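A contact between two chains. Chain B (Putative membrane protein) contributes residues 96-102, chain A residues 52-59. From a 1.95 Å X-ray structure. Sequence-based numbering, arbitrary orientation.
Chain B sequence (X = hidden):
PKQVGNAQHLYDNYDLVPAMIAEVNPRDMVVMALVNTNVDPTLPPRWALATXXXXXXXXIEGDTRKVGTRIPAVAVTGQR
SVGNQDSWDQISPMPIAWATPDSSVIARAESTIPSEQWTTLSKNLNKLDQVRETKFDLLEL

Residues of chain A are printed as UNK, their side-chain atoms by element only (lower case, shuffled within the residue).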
# COMPACT_ATOMS: atom_id res chain seq x y z
N ILE B 96 9.53 4.10 17.57
CA ILE B 96 8.74 4.83 18.57
C ILE B 96 9.05 6.33 18.51
O ILE B 96 8.21 7.16 18.87
CB ILE B 96 8.83 4.27 20.03
CG1 ILE B 96 10.16 4.55 20.68
CG2 ILE B 96 8.53 2.79 20.09
CD1 ILE B 96 10.12 4.32 22.22
N ALA B 97 10.23 6.68 18.00
CA ALA B 97 10.60 8.07 17.76
C ALA B 97 9.63 8.85 16.84
O ALA B 97 9.72 10.07 16.80
CB ALA B 97 12.01 8.16 17.22
N TRP B 98 8.75 8.17 16.10
CA TRP B 98 7.74 8.86 15.29
C TRP B 98 6.58 9.33 16.16
O TRP B 98 5.85 10.25 15.79
CB TRP B 98 7.16 7.95 14.21
CG TRP B 98 8.06 7.63 13.05
CD1 TRP B 98 9.26 8.20 12.74
CD2 TRP B 98 7.79 6.68 12.01
NE1 TRP B 98 9.78 7.64 11.58
CE2 TRP B 98 8.89 6.70 11.12
CE3 TRP B 98 6.74 5.79 11.77
CZ2 TRP B 98 8.96 5.87 9.99
CZ3 TRP B 98 6.81 4.97 10.67
CH2 TRP B 98 7.92 5.00 9.80
N ALA B 99 6.43 8.69 17.32
CA ALA B 99 5.36 8.97 18.29
C ALA B 99 5.75 9.88 19.46
O ALA B 99 4.87 10.51 20.05
CB ALA B 99 4.83 7.66 18.85
N THR B 100 7.04 9.95 19.82
CA THR B 100 7.48 10.79 20.95
C THR B 100 8.81 11.52 20.70
O THR B 100 9.77 10.90 20.28
CB THR B 100 7.63 9.96 22.27
OG1 THR B 100 8.24 10.78 23.28
CG2 THR B 100 8.50 8.72 22.06
N PRO B 101 8.87 12.84 21.03
CA PRO B 101 10.13 13.59 20.88
C PRO B 101 11.08 13.39 22.05
O PRO B 101 12.25 13.80 22.01
CB PRO B 101 9.65 15.04 20.88
CG PRO B 101 8.47 15.02 21.77
CD PRO B 101 7.79 13.71 21.53
N ASP B 102 10.56 12.75 23.10
CA ASP B 102 11.22 12.71 24.39
C ASP B 102 12.34 11.66 24.45
O ASP B 102 12.07 10.48 24.55
CB ASP B 102 10.16 12.48 25.46
CG ASP B 102 10.74 12.26 26.83
OD1 ASP B 102 11.81 12.84 27.15
OD2 ASP B 102 10.10 11.51 27.59
N UNK A 52 -3.60 14.09 19.30
CA UNK A 52 -2.43 13.29 19.63
C UNK A 52 -1.17 14.05 19.25
O UNK A 52 -1.05 14.51 18.12
n UNK A 52 0.34 6.64 19.50
c UNK A 52 -2.46 11.95 18.91
c UNK A 52 -1.43 9.71 18.57
n UNK A 52 -0.50 8.74 19.14
n UNK A 52 -1.54 6.92 18.18
c UNK A 52 -1.36 11.01 19.33
c UNK A 52 -0.57 7.44 18.94
N UNK A 53 -0.25 14.15 20.21
CA UNK A 53 1.06 14.72 19.95
C UNK A 53 1.95 13.65 19.32
O UNK A 53 2.13 12.56 19.87
c UNK A 53 1.70 15.23 21.25
o UNK A 53 3.42 16.44 20.06
n UNK A 53 2.50 17.45 21.85
c UNK A 53 2.63 16.43 21.01
N UNK A 54 2.48 13.94 18.16
CA UNK A 54 3.38 13.00 17.52
C UNK A 54 4.59 13.75 16.97
O UNK A 54 4.65 14.98 16.98
c UNK A 54 2.67 12.22 16.39
c UNK A 54 1.76 12.50 14.02
c UNK A 54 1.45 11.45 16.94
c UNK A 54 2.26 13.17 15.26
N UNK A 55 5.56 12.99 16.49
CA UNK A 55 6.78 13.61 16.01
C UNK A 55 6.89 13.58 14.50
O UNK A 55 7.29 14.57 13.91
c UNK A 55 9.25 13.75 16.38
c UNK A 55 8.01 12.98 16.70
o UNK A 55 7.81 13.06 18.12
N UNK A 56 6.50 12.47 13.88
CA UNK A 56 6.72 12.31 12.45
C UNK A 56 5.71 11.37 11.81
O UNK A 56 5.18 10.45 12.45
c UNK A 56 8.16 11.79 12.19
N UNK A 57 5.43 11.62 10.54
CA UNK A 57 4.60 10.72 9.76
C UNK A 57 5.28 10.54 8.40
O UNK A 57 5.58 11.55 7.74
c UNK A 57 2.49 11.61 10.87
c UNK A 57 3.19 11.31 9.53
c UNK A 57 2.35 10.38 8.70
c UNK A 57 1.15 12.30 10.70
N UNK A 58 5.51 9.29 7.97
CA UNK A 58 6.09 9.06 6.65
C UNK A 58 5.28 9.73 5.55
O UNK A 58 4.05 9.52 5.46
c UNK A 58 6.09 7.06 7.86
c UNK A 58 5.28 8.02 8.67
c UNK A 58 6.04 7.55 6.50
N UNK A 59 5.95 10.54 4.74
CA UNK A 59 5.27 11.37 3.75
C UNK A 59 5.01 12.80 4.18
O UNK A 59 4.71 13.63 3.35

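Position 52 carries seven side-chain atoms: three carbons, a nitrogen, then a carbon bearing two more nitrogens. That guanidinium is arginine, R52(A), fully extended on the strand; its end comes nearer to chain B than its root but stays beyond contact, and NH1 is hydrogen-bonded elsewhere in the structure.

Position 53 has two carbons, the second carrying one oxygen and one nitrogen, a short amide and so asparagine, N53(A). What meets chain B here is backbone: its O lies 3.4 Å from O of A99(B), two acceptors with no bond between them.

At position 54 four carbons fork at the first, and one arm is two carbons long: isoleucine, I54(A). The buried side chain leads away at its end, while CB sits 3.8 Å from O of W98(B).

Position 55 shows one carbon bearing an oxygen and a carbon. A fork with a hydroxyl at CB is threonine, T55(A), and its CA-to-CB bond points toward chain B. OG1 is 3.2 Å from C of T100(B) and 3.1 Å from N of P101(B), but a proline nitrogen has no hydrogen to offer, so this is close packing rather than a hydrogen bond. CB also rests 3.4 Å from O of A97(B).

Position 56 has a single carbon, hence alanine, A56(A). It too points toward chain B, and its CB packs 3.8 Å from CD1 of W98(B), oblique to the indole.

Position 57 repeats the four-carbon fork with one longer arm: isoleucine, I57(A). It points away and makes no contact with this stretch of chain B.

At position 58 three carbons close a ring onto the backbone nitrogen, which defines proline, P58(A). CG lies over one face of W98(B), 3.7 Å from the centroid of the six-membered ring and 26° off its normal, a CH-pi contact.

Position 59 has no side chain: glycine, G59(A). No atom of this stretch of chain B would lie within 5.5 Å of an ideal CB on G59(A), but at phi 98° and psi -14° that CB would jam against the preceding carbonyl oxygen, so the backbone itself calls for glycine.

The contact turns on W98(B), which serves twice. Its carbonyl O accepts two backbone hydrogen bonds, from N of T55(A) at 2.8 Å and N of A56(A) at 3.0 Å, where chain A leaves its strand. Its indole takes P58(A) over one face and touches A56(A) obliquely, while NE1 is satisfied elsewhere in the structure. Let one carbonyl fix the backbone, then lay small apolar groups against the same residue's ring.

Chain A, residues 52-59: RNITAIPG
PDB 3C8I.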